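Local coordinates for protein isocitrate dehydrogenase [NAD] subunit 1 (Saccharomyces cerevisiae, PDB 3BLX) that catalyses the NAD-dependent oxidative decarboxylation of isocitrate to 2-oxoglutarate in the citric acid cycle and also binds mitochondrial mRNA leaders, at residues E[48-53]-E[70-75]; E[111-116]-E[254-259]; E[124-129]-E[173-178]; E[163-168]-E[260-265]. One frame throughout, in Å; residues are numbered along the deposited sequence.

Contact 1 of 4, residues E[48-53]-E[70-75]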
# COMPACT_ATOMS: atom_id res chain seq x y z
N ASP E 48 -18.00 10.47 25.73
CA ASP E 48 -17.31 11.75 25.86
C ASP E 48 -17.30 12.47 24.50
O ASP E 48 -16.84 11.93 23.51
CB ASP E 48 -15.88 11.54 26.34
CG ASP E 48 -15.79 11.04 27.80
OD1 ASP E 48 -16.75 11.25 28.57
OD2 ASP E 48 -14.74 10.45 28.16
N TRP E 49 -17.82 13.68 24.46
CA TRP E 49 -17.84 14.42 23.21
C TRP E 49 -16.51 15.08 22.95
O TRP E 49 -15.91 15.66 23.85
CB TRP E 49 -18.92 15.47 23.25
CG TRP E 49 -20.27 14.95 23.63
CD1 TRP E 49 -20.93 15.15 24.80
CD2 TRP E 49 -21.14 14.15 22.81
NE1 TRP E 49 -22.14 14.52 24.77
CE2 TRP E 49 -22.31 13.91 23.56
CE3 TRP E 49 -21.05 13.63 21.51
CZ2 TRP E 49 -23.37 13.17 23.06
CZ3 TRP E 49 -22.11 12.87 21.03
CH2 TRP E 49 -23.25 12.66 21.80
N GLU E 50 -16.02 14.97 21.72
CA GLU E 50 -14.86 15.74 21.32
C GLU E 50 -15.44 16.76 20.38
O GLU E 50 -15.58 16.53 19.18
CB GLU E 50 -13.86 14.88 20.60
CG GLU E 50 -12.60 15.63 20.11
CD GLU E 50 -11.50 14.70 19.51
OE1 GLU E 50 -10.71 15.18 18.67
OE2 GLU E 50 -11.41 13.51 19.88
N THR E 51 -15.83 17.89 20.94
CA THR E 51 -16.62 18.84 20.20
C THR E 51 -15.76 19.75 19.31
O THR E 51 -14.73 20.24 19.71
CB THR E 51 -17.63 19.59 21.14
OG1 THR E 51 -17.82 20.92 20.67
CG2 THR E 51 -17.13 19.64 22.56
N ILE E 52 -16.18 19.91 18.06
CA ILE E 52 -15.40 20.65 17.08
C ILE E 52 -16.12 21.93 16.68
O ILE E 52 -17.25 21.89 16.17
CB ILE E 52 -15.12 19.84 15.78
CG1 ILE E 52 -14.51 18.48 16.07
CG2 ILE E 52 -14.19 20.63 14.87
CD1 ILE E 52 -13.13 18.56 16.72
N ASN E 53 -15.45 23.06 16.90
CA ASN E 53 -16.00 24.38 16.63
C ASN E 53 -15.60 24.91 15.26
O ASN E 53 -14.52 25.44 15.07
CB ASN E 53 -15.52 25.37 17.70
CG ASN E 53 -15.78 24.86 19.12
OD1 ASN E 53 -16.93 24.85 19.58
ND2 ASN E 53 -14.71 24.43 19.82
N LEU E 70 -12.65 12.83 13.17
CA LEU E 70 -13.31 11.62 12.68
C LEU E 70 -12.34 10.50 12.37
O LEU E 70 -12.65 9.35 12.60
CB LEU E 70 -14.17 11.90 11.49
CG LEU E 70 -15.54 12.45 11.89
CD1 LEU E 70 -16.20 13.08 10.70
CD2 LEU E 70 -16.42 11.36 12.47
N LYS E 71 -11.16 10.84 11.87
CA LYS E 71 -10.17 9.83 11.61
C LYS E 71 -9.75 9.10 12.88
O LYS E 71 -9.51 7.88 12.86
CB LYS E 71 -8.98 10.43 10.89
CG LYS E 71 -9.20 10.49 9.38
CD LYS E 71 -8.41 11.60 8.70
CE LYS E 71 -7.13 11.10 8.06
NZ LYS E 71 -6.61 12.17 7.17
N ARG E 72 -9.69 9.85 13.98
CA ARG E 72 -9.34 9.30 15.28
C ARG E 72 -10.49 8.55 15.91
O ARG E 72 -10.32 7.46 16.42
CB ARG E 72 -8.90 10.41 16.22
CG ARG E 72 -7.64 11.11 15.82
CD ARG E 72 -7.08 11.90 16.99
NE ARG E 72 -7.94 13.02 17.34
CZ ARG E 72 -7.91 14.19 16.70
NH1 ARG E 72 -7.07 14.36 15.69
NH2 ARG E 72 -8.72 15.18 17.06
N ASN E 73 -11.69 9.12 15.87
CA ASN E 73 -12.78 8.55 16.64
C ASN E 73 -13.65 7.57 15.85
O ASN E 73 -14.23 6.67 16.42
CB ASN E 73 -13.65 9.65 17.26
CG ASN E 73 -12.85 10.64 18.06
OD1 ASN E 73 -11.78 10.33 18.60
ND2 ASN E 73 -13.38 11.84 18.18
N LYS E 74 -13.73 7.78 14.53
CA LYS E 74 -14.52 6.93 13.62
C LYS E 74 -16.03 7.15 13.62
O LYS E 74 -16.70 6.77 12.69
CB LYS E 74 -14.24 5.43 13.84
CG LYS E 74 -12.77 5.04 13.98
CD LYS E 74 -11.98 5.45 12.79
CE LYS E 74 -10.67 4.70 12.71
NZ LYS E 74 -9.82 5.03 13.89
N ILE E 75 -16.55 7.73 14.69
CA ILE E 75 -17.99 7.96 14.84
C ILE E 75 -18.25 9.44 15.11
O ILE E 75 -17.54 10.09 15.88
CB ILE E 75 -18.56 7.12 15.99
CG1 ILE E 75 -18.27 5.66 15.73
CG2 ILE E 75 -20.07 7.24 16.02
CD1 ILE E 75 -18.88 5.16 14.41

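Contact 2 of 4, residues E[111-116]-E[254-259]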
# COMPACT_ATOMS: atom_id res chain seq x y z
N LYS E 111 -40.27 7.47 9.13
CA LYS E 111 -41.36 6.81 9.83
C LYS E 111 -42.33 7.83 10.40
O LYS E 111 -41.91 8.77 11.10
CB LYS E 111 -40.84 5.92 10.96
CG LYS E 111 -41.77 4.75 11.24
CD LYS E 111 -41.18 3.78 12.23
CE LYS E 111 -42.18 2.69 12.58
NZ LYS E 111 -41.66 1.81 13.68
N SER E 112 -43.61 7.64 10.10
CA SER E 112 -44.69 8.45 10.70
C SER E 112 -44.73 8.37 12.24
O SER E 112 -44.48 7.31 12.84
CB SER E 112 -46.05 8.04 10.12
OG SER E 112 -46.35 8.73 8.91
N LEU E 113 -45.02 9.49 12.90
CA LEU E 113 -45.04 9.52 14.36
C LEU E 113 -46.45 9.56 14.93
O LEU E 113 -47.34 10.21 14.37
CB LEU E 113 -44.24 10.71 14.86
CG LEU E 113 -42.74 10.57 14.70
CD1 LEU E 113 -42.18 11.82 14.02
CD2 LEU E 113 -42.08 10.32 16.05
N LYS E 114 -46.63 8.88 16.07
CA LYS E 114 -47.96 8.62 16.62
C LYS E 114 -48.82 9.88 16.80
O LYS E 114 -50.01 9.87 16.45
CB LYS E 114 -47.89 7.85 17.94
CG LYS E 114 -49.16 7.05 18.22
CD LYS E 114 -49.73 7.32 19.63
CE LYS E 114 -49.11 6.44 20.72
NZ LYS E 114 -49.77 5.10 20.80
N GLY E 115 -48.26 10.96 17.33
CA GLY E 115 -49.09 12.14 17.53
C GLY E 115 -48.92 13.32 16.57
O GLY E 115 -49.04 14.48 16.99
N VAL E 116 -48.64 13.04 15.30
CA VAL E 116 -48.45 14.12 14.33
C VAL E 116 -49.49 14.06 13.20
O VAL E 116 -49.59 13.06 12.49
CB VAL E 116 -47.03 14.12 13.73
CG1 VAL E 116 -46.88 15.19 12.68
CG2 VAL E 116 -46.04 14.38 14.80
N PRO E 254 -39.07 18.07 8.09
CA PRO E 254 -37.65 17.78 8.26
C PRO E 254 -37.29 17.54 9.71
O PRO E 254 -36.32 16.83 9.98
CB PRO E 254 -36.97 19.08 7.82
CG PRO E 254 -37.98 19.83 7.08
CD PRO E 254 -39.29 19.45 7.64
N GLY E 255 -38.04 18.14 10.63
CA GLY E 255 -37.75 18.05 12.04
C GLY E 255 -37.95 16.67 12.63
O GLY E 255 -37.59 16.46 13.78
N LEU E 256 -38.48 15.74 11.85
CA LEU E 256 -38.82 14.39 12.33
C LEU E 256 -38.05 13.24 11.67
O LEU E 256 -38.35 12.06 11.89
CB LEU E 256 -40.30 14.13 12.11
CG LEU E 256 -41.19 15.22 12.69
CD1 LEU E 256 -42.61 15.09 12.16
CD2 LEU E 256 -41.15 15.10 14.18
N VAL E 257 -37.05 13.60 10.86
CA VAL E 257 -36.36 12.66 9.99
C VAL E 257 -34.98 12.29 10.46
O VAL E 257 -34.06 13.09 10.36
CB VAL E 257 -36.15 13.29 8.63
CG1 VAL E 257 -35.44 12.29 7.72
CG2 VAL E 257 -37.47 13.73 8.04
N ALA E 258 -34.81 11.06 10.94
CA ALA E 258 -33.48 10.59 11.36
C ALA E 258 -32.58 10.32 10.15
O ALA E 258 -33.07 10.05 9.06
CB ALA E 258 -33.59 9.35 12.24
N GLY E 259 -31.28 10.38 10.34
CA GLY E 259 -30.38 10.14 9.24
C GLY E 259 -29.04 9.60 9.69
O GLY E 259 -28.63 9.78 10.85

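Contact 3 of 4, residues E[124-129]-E[173-178]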
# COMPACT_ATOMS: atom_id res chain seq x y z
N ASP E 124 -43.70 4.31 6.33
CA ASP E 124 -42.43 3.71 6.76
C ASP E 124 -41.48 3.42 5.60
O ASP E 124 -41.30 2.25 5.20
CB ASP E 124 -42.66 2.45 7.59
CG ASP E 124 -41.40 2.01 8.31
OD1 ASP E 124 -40.35 2.67 8.12
OD2 ASP E 124 -41.46 1.01 9.06
N LEU E 125 -40.86 4.46 5.07
CA LEU E 125 -39.88 4.23 4.03
C LEU E 125 -38.48 4.70 4.40
O LEU E 125 -38.31 5.57 5.25
CB LEU E 125 -40.34 4.76 2.68
CG LEU E 125 -40.83 6.19 2.57
CD1 LEU E 125 -39.67 7.10 2.25
CD2 LEU E 125 -41.82 6.20 1.44
N ILE E 126 -37.50 4.08 3.76
CA ILE E 126 -36.09 4.35 3.95
C ILE E 126 -35.51 4.70 2.59
O ILE E 126 -35.71 3.96 1.63
CB ILE E 126 -35.42 3.11 4.47
CG1 ILE E 126 -36.01 2.77 5.82
CG2 ILE E 126 -33.89 3.29 4.54
CD1 ILE E 126 -35.42 1.52 6.41
N VAL E 127 -34.81 5.83 2.52
CA VAL E 127 -34.18 6.25 1.28
C VAL E 127 -32.68 6.17 1.46
O VAL E 127 -32.11 6.78 2.37
CB VAL E 127 -34.61 7.69 0.88
CG1 VAL E 127 -33.77 8.20 -0.29
CG2 VAL E 127 -36.10 7.73 0.53
N ILE E 128 -32.04 5.38 0.62
CA ILE E 128 -30.57 5.23 0.67
C ILE E 128 -30.03 5.84 -0.61
O ILE E 128 -30.40 5.43 -1.70
CB ILE E 128 -30.16 3.74 0.77
CG1 ILE E 128 -30.55 3.15 2.11
CG2 ILE E 128 -28.68 3.58 0.54
CD1 ILE E 128 -30.41 1.68 2.22
N ARG E 129 -29.18 6.86 -0.48
CA ARG E 129 -28.64 7.48 -1.68
C ARG E 129 -27.10 7.43 -1.78
O ARG E 129 -26.40 7.52 -0.77
CB ARG E 129 -29.19 8.90 -1.86
CG ARG E 129 -28.41 9.98 -1.19
CD ARG E 129 -28.50 11.26 -1.98
NE ARG E 129 -27.53 12.23 -1.49
CZ ARG E 129 -27.77 13.04 -0.47
NH1 ARG E 129 -28.95 12.99 0.15
NH2 ARG E 129 -26.84 13.90 -0.06
N TYR E 173 -32.46 -4.98 9.05
CA TYR E 173 -33.62 -4.35 9.69
C TYR E 173 -34.92 -4.98 9.19
O TYR E 173 -35.99 -4.38 9.26
CB TYR E 173 -33.60 -2.81 9.54
CG TYR E 173 -32.40 -2.19 10.21
CD1 TYR E 173 -31.31 -1.73 9.47
CD2 TYR E 173 -32.34 -2.09 11.59
CE1 TYR E 173 -30.21 -1.18 10.10
CE2 TYR E 173 -31.23 -1.55 12.23
CZ TYR E 173 -30.16 -1.08 11.49
OH TYR E 173 -29.07 -0.54 12.14
N ASN E 174 -34.79 -6.20 8.70
CA ASN E 174 -35.95 -6.97 8.23
C ASN E 174 -36.90 -6.20 7.32
O ASN E 174 -38.11 -6.19 7.54
CB ASN E 174 -36.72 -7.57 9.41
CG ASN E 174 -35.96 -8.73 10.06
OD1 ASN E 174 -36.04 -9.87 9.60
ND2 ASN E 174 -35.23 -8.43 11.14
N ARG E 175 -36.33 -5.55 6.32
CA ARG E 175 -37.12 -4.95 5.26
C ARG E 175 -37.21 -5.98 4.15
O ARG E 175 -36.29 -6.80 3.98
CB ARG E 175 -36.47 -3.66 4.77
CG ARG E 175 -37.03 -2.42 5.41
CD ARG E 175 -36.86 -2.43 6.91
NE ARG E 175 -37.45 -1.26 7.59
CZ ARG E 175 -38.29 -0.37 7.05
NH1 ARG E 175 -38.71 -0.48 5.80
NH2 ARG E 175 -38.73 0.63 7.79
N LYS E 176 -38.30 -5.97 3.40
CA LYS E 176 -38.54 -7.03 2.44
C LYS E 176 -38.46 -6.57 0.99
O LYS E 176 -38.39 -7.39 0.09
CB LYS E 176 -39.87 -7.74 2.73
CG LYS E 176 -39.75 -8.75 3.86
CD LYS E 176 -41.01 -8.81 4.72
CE LYS E 176 -40.72 -9.56 6.01
NZ LYS E 176 -41.95 -9.79 6.81
N SER E 177 -38.46 -5.25 0.78
CA SER E 177 -38.40 -4.69 -0.56
C SER E 177 -37.30 -3.66 -0.74
O SER E 177 -37.15 -2.76 0.07
CB SER E 177 -39.74 -4.06 -0.97
OG SER E 177 -40.58 -5.00 -1.60
N VAL E 178 -36.55 -3.81 -1.82
CA VAL E 178 -35.60 -2.81 -2.22
C VAL E 178 -35.93 -2.39 -3.63
O VAL E 178 -35.96 -3.23 -4.53
CB VAL E 178 -34.16 -3.34 -2.17
CG1 VAL E 178 -33.21 -2.41 -2.92
CG2 VAL E 178 -33.73 -3.52 -0.73

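Contact 4 of 4, residues E[163-168]-E[260-265]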
# COMPACT_ATOMS: atom_id res chain seq x y z
N ALA E 163 -25.37 -0.81 -3.77
CA ALA E 163 -26.30 -1.94 -3.83
C ALA E 163 -26.13 -2.86 -2.63
O ALA E 163 -27.11 -3.24 -1.99
CB ALA E 163 -26.09 -2.73 -5.09
N ARG E 164 -24.89 -3.23 -2.32
CA ARG E 164 -24.68 -4.19 -1.25
C ARG E 164 -25.03 -3.52 0.05
O ARG E 164 -25.56 -4.15 0.97
CB ARG E 164 -23.25 -4.73 -1.23
CG ARG E 164 -22.96 -5.56 -2.45
CD ARG E 164 -21.62 -6.27 -2.39
NE ARG E 164 -21.52 -7.16 -3.54
CZ ARG E 164 -20.76 -6.93 -4.60
NH1 ARG E 164 -19.97 -5.85 -4.67
NH2 ARG E 164 -20.76 -7.81 -5.59
N PHE E 165 -24.77 -2.22 0.11
CA PHE E 165 -25.11 -1.50 1.33
C PHE E 165 -26.61 -1.55 1.57
O PHE E 165 -27.07 -1.86 2.68
CB PHE E 165 -24.67 -0.04 1.27
CG PHE E 165 -25.05 0.71 2.49
CD1 PHE E 165 -24.17 0.81 3.56
CD2 PHE E 165 -26.32 1.27 2.61
CE1 PHE E 165 -24.54 1.48 4.72
CE2 PHE E 165 -26.71 1.94 3.76
CZ PHE E 165 -25.81 2.04 4.82
N ALA E 166 -27.37 -1.24 0.53
CA ALA E 166 -28.83 -1.23 0.61
C ALA E 166 -29.39 -2.60 0.97
O ALA E 166 -30.27 -2.72 1.84
CB ALA E 166 -29.43 -0.74 -0.70
N PHE E 167 -28.88 -3.65 0.34
CA PHE E 167 -29.38 -4.98 0.62
C PHE E 167 -28.99 -5.44 2.00
O PHE E 167 -29.82 -6.00 2.71
CB PHE E 167 -28.91 -5.96 -0.45
CG PHE E 167 -29.64 -5.80 -1.74
CD1 PHE E 167 -31.02 -6.00 -1.81
CD2 PHE E 167 -28.97 -5.45 -2.89
CE1 PHE E 167 -31.70 -5.86 -3.01
CE2 PHE E 167 -29.65 -5.31 -4.10
CZ PHE E 167 -31.03 -5.51 -4.15
N ASP E 168 -27.74 -5.19 2.39
CA ASP E 168 -27.29 -5.54 3.74
C ASP E 168 -28.11 -4.85 4.81
O ASP E 168 -28.27 -5.36 5.91
CB ASP E 168 -25.82 -5.21 3.95
CG ASP E 168 -24.89 -6.22 3.28
OD1 ASP E 168 -25.29 -7.40 3.13
OD2 ASP E 168 -23.76 -5.82 2.91
N ALA E 260 -28.35 8.94 8.75
CA ALA E 260 -27.02 8.43 9.00
C ALA E 260 -26.22 8.41 7.72
O ALA E 260 -26.76 8.22 6.64
CB ALA E 260 -27.08 7.01 9.62
N ASN E 261 -24.92 8.60 7.85
CA ASN E 261 -24.02 8.49 6.73
C ASN E 261 -22.90 7.49 7.00
O ASN E 261 -22.18 7.61 7.99
CB ASN E 261 -23.46 9.86 6.43
CG ASN E 261 -24.53 10.81 6.00
OD1 ASN E 261 -25.00 10.76 4.86
ND2 ASN E 261 -24.93 11.68 6.91
N PHE E 262 -22.75 6.51 6.11
CA PHE E 262 -21.75 5.48 6.32
C PHE E 262 -20.68 5.39 5.26
O PHE E 262 -20.95 5.57 4.08
CB PHE E 262 -22.42 4.15 6.39
CG PHE E 262 -23.39 4.03 7.52
CD1 PHE E 262 -24.71 4.36 7.34
CD2 PHE E 262 -22.99 3.54 8.76
CE1 PHE E 262 -25.63 4.20 8.36
CE2 PHE E 262 -23.88 3.39 9.78
CZ PHE E 262 -25.21 3.70 9.58
N GLY E 263 -19.46 5.12 5.73
CA GLY E 263 -18.37 4.68 4.89
C GLY E 263 -17.91 3.32 5.39
O GLY E 263 -18.52 2.75 6.29
N ARG E 264 -16.84 2.78 4.84
CA ARG E 264 -16.36 1.51 5.34
C ARG E 264 -15.87 1.63 6.79
O ARG E 264 -16.20 0.80 7.62
CB ARG E 264 -15.27 0.95 4.43
CG ARG E 264 -14.80 -0.41 4.89
CD ARG E 264 -13.58 -0.89 4.12
NE ARG E 264 -12.93 -2.01 4.83
CZ ARG E 264 -13.37 -3.27 4.87
NH1 ARG E 264 -14.50 -3.64 4.23
NH2 ARG E 264 -12.69 -4.20 5.55
N ASP E 265 -15.10 2.67 7.07
CA ASP E 265 -14.48 2.84 8.37
C ASP E 265 -15.11 3.91 9.26
O ASP E 265 -14.76 4.02 10.43
CB ASP E 265 -12.99 3.19 8.20
CG ASP E 265 -12.21 2.09 7.46
OD1 ASP E 265 -12.43 0.90 7.77
OD2 ASP E 265 -11.37 2.43 6.58

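Contact 1 of 4, residues E[48-53]-E[70-75]
Glu50 meets Arg72 and Asn73 through the two oxygens of its carboxylate, one partner to each. The ionic part is a salt bridge: Arg72 NH2 gives a hydrogen bond to Glu50 OE1 over 2.6 Å, with an N-H...O angle of 158°. The carboxylate and guanidinium planes are nearly coplanar, 8° apart, and the oxygen sits at the edge of the guanidinium, although the two side chains cross at about a right angle. The second bond comes from a neutral donor, Asn73 ND2 to Glu50 OE2, 3.1 Å long. Here the amide stands steeply against the carboxylate and its nitrogen reaches the oxygen from above the carboxylate plane. With CG anti to the backbone nitrogen (chi1 179°) and the rest of the chain extended, Glu50 of strand 47-51 reaches the end of helix 60-73. Asn73 ND2 also bonds Thr21 OG1 on strand 17-25, which lies between strands 47-51 and 75-80 in the sheet, under the beta-alpha-beta crossover. Beyond Arg72 lies a second copy of this subunit, whose Tyr206 packs on it. Cutting Glu50 back to an alanine would probably leave the Arg72 charge without this mate and take one acceptor from the Asn73 amide. A single carboxylate thus links strand to helix through one charged and one neutral donor, and its charge probably helps offset that of a buried arginine.

Contact 2 of 4, residues E[111-116]-E[254-259]
Leu113 and Leu256 are the residues whose backbones come nearest across the contact, with CA atoms 8.2 Å apart, Leu113 opening a type I beta turn that runs to Val116 and Leu256 closing the short 3-10 turn 254-256. No hydrogen bond joins the two segments; side chains alone bridge them. Leu113 does so with one methyl: its CD1 lies 3.4 Å from Leu256 CD2 and 3.5 Å from Leu256 CB, lying alongside the other leucine from CB to its methyls. The same Leu113 CD1 is 3.8 Å from Leu256 CG, and the two leucines cross obliquely. In Leu256, CG lies beside the backbone nitrogen (chi1 -53°), which directs both methyls at the 111-116 loop. Val116, at the far end of the turn, adds a looser touch, its CG1 being 4.3 Å from Leu256 CD1. Leu113 and Val116 both lie against Ile319 of helix 306-320, while Leu256 also packs on Ile251 of helix 237-251 and Thr289 of helix 289-302. The contact is a small piece of hydrophobic core, where the connections at the ends of antiparallel neighbours 105-111 and 258-262 meet the helices that flank the sheet in this dehydrogenase fold.

Contact 3 of 4, residues E[124-129]-E[173-178]
Asp124 and Ile126 of strand 124-130 receive the side chain of Arg175, whose backbone N-H takes part in the Schellman motif that ends helix 156-172. The connection leads from that helix into strand 177-182, in the parallel part of the central sheet. The arginine's charge is met by Asp124: Arg175 NH2 gives a hydrogen bond to Asp124 OD1 over 2.6 Å, within a salt bridge. The bond is bent, with an N-H...O angle of 133°. The oxygen lies close to the guanidinium plane, yet the nitrogen approaches it from above the carboxylate, and the two planes are 85° apart, so this is not a flat two-pronged pairing. Over one face of the same guanidinium sits the methyl end of Ile126, its CD1 3.5 Å from Arg175 CZ and 3.6 Å from Arg175 NE. A bend at chi2 (60°) folds the arginine so that its end lies under this methyl. Arg175 NH1 has a further salt bridge to Asp231, whose other oxygen accepts the backbone N-H groups of Lys176 and Ser177. With a methionine in place of Arg175, Asp124 and Asp231 would probably be left without their shared counter-charge. Strand 232-235 lies between strands 124-130 and 177-182 and runs parallel to both; Arg175 packs on Val232 of this intervening strand on its way to strand 124-130, while Ile126 also touches Phe169 of helix 156-172 and Val107 and Leu109 of strand 105-111.

Contact 4 of 4, residues E[163-168]-E[260-265]
Phe165 points from helix 156-172 toward Phe262 on strand 258-262, and these two side chains make the whole of this contact. From CB of Phe165, CG swings to the side opposite the main-chain nitrogen (chi1 178°), which carries the ring off the helix and down onto the sheet. On one flank of the ring, Phe165 CD2 lies against Ile128 CG2, a methyl of strand 124-130. On the other flank, Phe165 CE1 is 3.8 Å from Phe262 CB and 3.9 Å from Phe262 CD1, at the root of the opposing ring. The tip comes nearest: Phe165 CZ is 3.6 Å from Phe262 CD1 and 4.1 Å from Phe262 CG. Phe262, with CG beside its own backbone nitrogen (chi1 -61°), presents the side of its ring nearest the main chain rather than its far end. The ring planes are inclined at 41° and the centroids are 5.6 Å apart, an oblique aromatic pair with the side chains crossing at about a right angle. No polar bond takes part. Phe165 also rests on Ala105 and Val107 of strand 105-111, the strand between 124-130 and 258-262, and Phe262 shares Val107 while touching Ala267 of strand 267-269. One phenylalanine of the helix therefore spans three neighbouring strands. The side chain of Arg129, a substrate-binding residue by similarity, is about 9 Å from that of Phe165. This is helix-on-sheet packing of an alpha/beta fold, with aromatic and aliphatic side chains filling the layer between helix 156-172 and the mixed sheet.

Overall arrangement
All four contacts reach one mixed sheet. Contact 1 comes first along the chain; contact 3 is nested inside the loop of contact 2, and contact 4 crosses both. Contact 1 stands apart, between strand 47-51 and helix 60-73, its centre about 27 Å from that of contact 2 and about 29 Å from that of contact 3, though Lys74 touches Asp265 of contact 4. Contacts 2 and 4 share strand 258-262 yet lie on opposite sides of the chain's centre. Contacts 3 and 4, centres about 12 Å apart, meet where helix 156-172 packs on strands 124-130 and 177-182. Contact 1 is a local tie, whereas contacts 2 to 4 join segments 44 to 138 residues apart around the sheet of this dehydrogenase.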